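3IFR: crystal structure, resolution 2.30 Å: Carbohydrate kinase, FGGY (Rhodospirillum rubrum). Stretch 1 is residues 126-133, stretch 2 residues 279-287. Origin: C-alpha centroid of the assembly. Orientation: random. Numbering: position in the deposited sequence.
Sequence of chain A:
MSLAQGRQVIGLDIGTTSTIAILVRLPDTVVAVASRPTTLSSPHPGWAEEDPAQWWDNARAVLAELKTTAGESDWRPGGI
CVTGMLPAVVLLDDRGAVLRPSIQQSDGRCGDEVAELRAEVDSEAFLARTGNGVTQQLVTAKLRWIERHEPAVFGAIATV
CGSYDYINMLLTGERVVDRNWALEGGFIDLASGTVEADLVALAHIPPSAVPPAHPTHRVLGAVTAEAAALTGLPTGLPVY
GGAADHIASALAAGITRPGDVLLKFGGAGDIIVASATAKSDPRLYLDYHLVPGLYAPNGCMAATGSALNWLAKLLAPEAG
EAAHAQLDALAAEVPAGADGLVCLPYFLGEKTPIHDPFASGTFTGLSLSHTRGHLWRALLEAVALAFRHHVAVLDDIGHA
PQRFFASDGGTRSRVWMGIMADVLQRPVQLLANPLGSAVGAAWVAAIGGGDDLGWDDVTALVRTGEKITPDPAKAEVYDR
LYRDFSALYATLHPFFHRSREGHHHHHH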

ATOM      1  N   PHE A 126      21.087  -4.148   7.523  1.00 40.04           N
ATOM      2  CA  PHE A 126      19.774  -4.771   7.660  1.00 35.26           C
ATOM      3  C   PHE A 126      18.863  -4.373   6.497  1.00 35.43           C
ATOM      4  O   PHE A 126      18.197  -5.228   5.875  1.00 33.37           O
ATOM      5  CB  PHE A 126      19.118  -4.359   8.978  1.00 34.46           C
ATOM      6  CG  PHE A 126      17.758  -4.946   9.165  1.00 32.53           C
ATOM      7  CD1 PHE A 126      16.649  -4.357   8.586  1.00 29.57           C
ATOM      8  CD2 PHE A 126      17.587  -6.103   9.888  1.00 28.61           C
ATOM      9  CE1 PHE A 126      15.393  -4.911   8.744  1.00 28.82           C
ATOM     10  CE2 PHE A 126      16.335  -6.660  10.047  1.00 28.80           C
ATOM     11  CZ  PHE A 126      15.231  -6.063   9.481  1.00 26.23           C
ATOM     12  N   LEU A 127      18.820  -3.069   6.228  1.00 33.22           N
ATOM     13  CA  LEU A 127      17.965  -2.543   5.172  1.00 34.42           C
ATOM     14  C   LEU A 127      18.461  -3.047   3.792  1.00 37.37           C
ATOM     15  O   LEU A 127      17.651  -3.373   2.914  1.00 36.87           O
ATOM     16  CB  LEU A 127      17.863  -1.020   5.292  1.00 34.84           C
ATOM     17  CG  LEU A 127      16.992  -0.096   4.425  1.00 36.09           C
ATOM     18  CD1 LEU A 127      17.874   0.691   3.482  1.00 40.56           C
ATOM     19  CD2 LEU A 127      15.899  -0.813   3.634  1.00 32.13           C
ATOM     20  N   ALA A 128      19.778  -3.181   3.626  1.00 36.56           N
ATOM     21  CA  ALA A 128      20.342  -3.765   2.395  1.00 38.41           C
ATOM     22  C   ALA A 128      20.029  -5.238   2.311  1.00 34.89           C
ATOM     23  O   ALA A 128      20.157  -5.865   1.278  1.00 37.10           O
ATOM     24  CB  ALA A 128      21.849  -3.576   2.338  1.00 36.14           C
ATOM     25  N   ARG A 129      19.645  -5.812   3.414  1.00 32.57           N
ATOM     26  CA  ARG A 129      19.480  -7.237   3.406  1.00 33.81           C
ATOM     27  C   ARG A 129      18.036  -7.627   3.124  1.00 33.08           C
ATOM     28  O   ARG A 129      17.770  -8.551   2.367  1.00 35.73           O
ATOM     29  CB  ARG A 129      19.920  -7.774   4.751  1.00 34.73           C
ATOM     30  CG  ARG A 129      19.789  -9.221   4.883  1.00 33.71           C
ATOM     31  CD  ARG A 129      20.854  -9.624   5.838  1.00 35.13           C
ATOM     32  NE  ARG A 129      20.961 -11.054   5.906  1.00 35.00           N
ATOM     33  CZ  ARG A 129      20.723 -11.745   7.005  1.00 33.34           C
ATOM     34  NH1 ARG A 129      20.386 -11.106   8.113  1.00 35.62           N
ATOM     35  NH2 ARG A 129      20.843 -13.060   6.992  1.00 30.17           N
ATOM     36  N   THR A 130      17.107  -6.935   3.764  1.00 30.28           N
ATOM     37  CA  THR A 130      15.709  -7.271   3.653  1.00 30.09           C
ATOM     38  C   THR A 130      15.004  -6.257   2.749  1.00 28.23           C
ATOM     39  O   THR A 130      13.809  -6.371   2.500  1.00 25.07           O
ATOM     40  CB  THR A 130      15.064  -7.127   4.999  1.00 27.68           C
ATOM     41  OG1 THR A 130      15.050  -5.732   5.319  1.00 31.10           O
ATOM     42  CG2 THR A 130      15.888  -7.850   6.046  1.00 32.13           C
ATOM     43  N   GLY A 131      15.746  -5.247   2.304  1.00 28.94           N
ATOM     44  CA  GLY A 131      15.180  -4.156   1.536  1.00 30.33           C
ATOM     45  C   GLY A 131      14.129  -3.336   2.269  1.00 26.66           C
ATOM     46  O   GLY A 131      13.397  -2.565   1.662  1.00 27.73           O
ATOM     47  N   ASN A 132      14.062  -3.502   3.577  1.00 28.10           N
ATOM     48  CA  ASN A 132      13.124  -2.765   4.429  1.00 26.41           C
ATOM     49  C   ASN A 132      13.860  -2.293   5.675  1.00 27.76           C
ATOM     50  O   ASN A 132      14.830  -2.929   6.077  1.00 29.59           O
ATOM     51  CB  ASN A 132      11.979  -3.673   4.826  1.00 23.69           C
ATOM     52  CG  ASN A 132      11.028  -3.897   3.693  1.00 24.53           C
ATOM     53  OD1 ASN A 132      10.003  -3.219   3.591  1.00 25.80           O
ATOM     54  ND2 ASN A 132      11.392  -4.802   2.777  1.00 26.24           N
ATOM     55  N   GLY A 133      13.416  -1.196   6.280  1.00 20.81           N
ATOM     56  CA  GLY A 133      14.180  -0.567   7.330  1.00 22.48           C
ATOM     57  C   GLY A 133      13.809  -1.070   8.709  1.00 22.93           C
ATOM     58  O   GLY A 133      12.790  -1.742   8.900  1.00 22.76           O
ATOM     59  N   LYS A 279      16.830  -3.536  -5.191  1.00 36.56           N
ATOM     60  CA  LYS A 279      17.899  -2.714  -4.674  1.00 39.78           C
ATOM     61  C   LYS A 279      17.256  -1.839  -3.644  1.00 43.97           C
ATOM     62  O   LYS A 279      16.525  -0.855  -3.940  1.00 40.72           O
ATOM     63  CB  LYS A 279      18.576  -1.903  -5.787  1.00 41.21           C
ATOM     64  CG  LYS A 279      19.905  -1.250  -5.417  1.00 42.69           C
ATOM     65  CD  LYS A 279      20.569  -0.630  -6.663  1.00 44.16           C
ATOM     66  CE  LYS A 279      21.994  -0.119  -6.401  1.00 46.28           C
ATOM     67  NZ  LYS A 279      22.332   1.128  -7.205  1.00 45.21           N
ATOM     68  N   SER A 280      17.479  -2.276  -2.416  1.00 44.84           N
ATOM     69  CA  SER A 280      16.959  -1.610  -1.250  1.00 47.50           C
ATOM     70  C   SER A 280      17.413  -0.176  -1.336  1.00 46.00           C
ATOM     71  O   SER A 280      18.308   0.149  -2.104  1.00 49.97           O
ATOM     72  CB  SER A 280      17.557  -2.273  -0.011  1.00 43.26           C
ATOM     73  OG  SER A 280      18.875  -2.724  -0.291  1.00 43.87           O
ATOM     74  N   ASP A 281      16.812   0.680  -0.537  1.00 45.99           N
ATOM     75  CA  ASP A 281      17.369   1.993  -0.356  1.00 40.42           C
ATOM     76  C   ASP A 281      16.688   2.677   0.828  1.00 44.41           C
ATOM     77  O   ASP A 281      15.453   2.613   0.990  1.00 38.84           O
ATOM     78  CB  ASP A 281      17.251   2.795  -1.628  1.00 39.62           C
ATOM     79  CG  ASP A 281      17.922   4.173  -1.523  1.00 48.84           C
ATOM     80  OD1 ASP A 281      19.054   4.319  -2.078  1.00 45.12           O
ATOM     81  OD2 ASP A 281      17.313   5.097  -0.890  1.00 44.89           O
ATOM     82  N   PRO A 282      17.511   3.314   1.684  1.00 47.13           N
ATOM     83  CA  PRO A 282      17.108   4.029   2.898  1.00 43.68           C
ATOM     84  C   PRO A 282      15.855   4.836   2.678  1.00 39.94           C
ATOM     85  O   PRO A 282      15.242   5.312   3.627  1.00 45.08           O
ATOM     86  CB  PRO A 282      18.275   5.000   3.120  1.00 43.62           C
ATOM     87  CG  PRO A 282      19.461   4.285   2.552  1.00 44.32           C
ATOM     88  CD  PRO A 282      18.956   3.468   1.403  1.00 44.32           C
ATOM     89  N   ARG A 283      15.481   5.008   1.426  1.00 40.97           N
ATOM     90  CA  ARG A 283      14.531   6.058   1.078  1.00 43.35           C
ATOM     91  C   ARG A 283      13.159   5.489   0.700  1.00 40.95           C
ATOM     92  O   ARG A 283      12.143   6.186   0.766  1.00 41.34           O
ATOM     93  CB  ARG A 283      15.134   6.911  -0.060  1.00 39.09           C
ATOM     94  CG  ARG A 283      16.412   7.654   0.351  1.00 41.42           C
ATOM     95  CD  ARG A 283      17.192   8.277  -0.821  1.00 37.19           C
ATOM     96  NE  ARG A 283      18.130   7.323  -1.399  1.00 38.64           N
ATOM     97  CZ  ARG A 283      18.868   7.534  -2.491  1.00 43.68           C
ATOM     98  NH1 ARG A 283      19.688   6.588  -2.918  1.00 44.93           N
ATOM     99  NH2 ARG A 283      18.800   8.682  -3.164  1.00 45.42           N
ATOM    100  N   LEU A 284      13.155   4.203   0.358  1.00 36.88           N
ATOM    101  CA  LEU A 284      12.067   3.543  -0.359  1.00 33.86           C
ATOM    102  C   LEU A 284      12.032   2.111   0.146  1.00 35.50           C
ATOM    103  O   LEU A 284      13.094   1.514   0.360  1.00 40.57           O
ATOM    104  CB  LEU A 284      12.400   3.510  -1.846  1.00 31.11           C
ATOM    105  CG  LEU A 284      12.300   4.867  -2.543  1.00 34.72           C
ATOM    106  CD1 LEU A 284      12.817   4.778  -3.968  1.00 32.91           C
ATOM    107  CD2 LEU A 284      10.863   5.384  -2.529  1.00 33.22           C
ATOM    108  N   TYR A 285      10.848   1.546   0.352  1.00 31.40           N
ATOM    109  CA  TYR A 285      10.761   0.164   0.841  1.00 28.81           C
ATOM    110  C   TYR A 285      10.623  -0.833  -0.314  1.00 25.13           C
ATOM    111  O   TYR A 285      10.085  -0.510  -1.353  1.00 25.19           O
ATOM    112  CB  TYR A 285       9.558  -0.004   1.774  1.00 31.02           C
ATOM    113  CG  TYR A 285       9.013   1.300   2.361  1.00 40.00           C
ATOM    114  CD1 TYR A 285       9.646   1.924   3.436  1.00 42.93           C
ATOM    115  CD2 TYR A 285       7.848   1.902   1.848  1.00 34.68           C
ATOM    116  CE1 TYR A 285       9.145   3.121   3.981  1.00 42.98           C
ATOM    117  CE2 TYR A 285       7.340   3.090   2.391  1.00 35.71           C
ATOM    118  CZ  TYR A 285       8.001   3.694   3.449  1.00 42.94           C
ATOM    119  OH  TYR A 285       7.522   4.873   3.989  1.00 47.72           O
ATOM    120  N   LEU A 286      11.057  -2.060  -0.106  1.00 23.33           N
ATOM    121  CA  LEU A 286      10.949  -3.045  -1.140  1.00 23.68           C
ATOM    122  C   LEU A 286       9.879  -4.130  -0.895  1.00 24.76           C
ATOM    123  O   LEU A 286       9.566  -4.484   0.249  1.00 19.45           O
ATOM    124  CB  LEU A 286      12.329  -3.644  -1.379  1.00 22.72           C
ATOM    125  CG  LEU A 286      12.630  -4.514  -2.587  1.00 28.66           C
ATOM    126  CD1 LEU A 286      12.440  -3.818  -3.972  1.00 28.10           C
ATOM    127  CD2 LEU A 286      14.044  -5.040  -2.426  1.00 35.52           C
ATOM    128  N   ASP A 287       9.320  -4.640  -2.000  1.00 23.92           N
ATOM    129  CA  ASP A 287       8.379  -5.767  -1.993  1.00 20.41           C
ATOM    130  C   ASP A 287       8.669  -6.570  -3.242  1.00 21.40           C
ATOM    131  O   ASP A 287       9.277  -6.049  -4.174  1.00 20.26           O
ATOM    132  CB  ASP A 287       6.928  -5.292  -2.080  1.00 17.97           C
ATOM    133  CG  ASP A 287       6.339  -4.888  -0.733  1.00 20.28           C
ATOM    134  OD1 ASP A 287       6.463  -3.712  -0.305  1.00 19.13           O
ATOM    135  OD2 ASP A 287       5.665  -5.738  -0.129  1.00 18.29           O
TER

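The first stretch brings in the last turn or so of a helix that begins earlier in the chain, runs through Thr130 and then breaks at Gly131; the second is an irregular strip with no helix or strand of its own, packed against that helix end. The chain bends sharply once in the second stretch, in a type I beta turn from Asp281 to Leu284, closed by Leu284 N to Asp281 O at 2.9 Å. The backbones come nearest at Gly131 and Ser280, whose CA atoms are 4.2 Å apart, and stay near at Asn132 and Tyr285, 5.2 Å between CA atoms. The turn thus lies between two places where the second stretch meets the end of the helix.

Gly131 is the hinge of the arrangement. Its phi of 62° takes the chain out of the helix, a conformation that by itself favours glycine, and the space beside it gives a second reason. An ideal CB here would point toward the other stretch and sit 2.7 Å from Leu286 CD2, a clash. Gly131 CA also lies 3.4 Å from Ser280 CB. The carbonyl of Gly131, just past the helix, is put to use as well: Leu286 N donates to Gly131 O at 3.0 Å, one backbone hydrogen bond joining the two stretches.

Asn132 supplies the other hydrogen bond across the contact. Its CA-to-CB bond points sideways, but the amide end comes nearer, and ND2 donates to Leu286 O at 3.1 Å with a good angle of 159°. Leu286 is therefore held at both its backbone polar atoms, its N by a main-chain carbonyl and its O by a side-chain amide. The same ND2 also donates to Thr130 O at 2.9 Å, though that oxygen is less surely placed. Thr130 steadies this corner from within: its OG1 donates to Phe126 O at 3.2 Å and accepts from Asn132 N at 3.0 Å. Asn132 OD1, meanwhile, packs 3.7 Å from Tyr285 CB, while the end of the tyrosine leads away.

On the helix itself, Leu127 points toward the second stretch and is the main apolar side chain of the contact. Its CD1 lies 3.6 Å from Pro282 CD and 3.2 Å from Pro282 N, so the methyl rests against the start of the turn. Ser280 points toward the helix and fits tightly against its backbone: Leu127 O is 3.1 Å from Ser280 CB, and Ala128 CA is 3.2 Å from Ser280 OG. This is close packing, without a hydrogen bond from the serine hydroxyl to Leu127 O.

Asp281 and Arg283 direct their CA-to-CB bonds away from the helix and pair with each other in a salt bridge, Arg283 NE to Asp281 OD2 at a very short 2.4 Å, bracing the turn from its own side. The rules to read here are economical: follow the helix with a glycine where the neighbour comes closest, and let an asparagine just beyond it reach the partner's backbone.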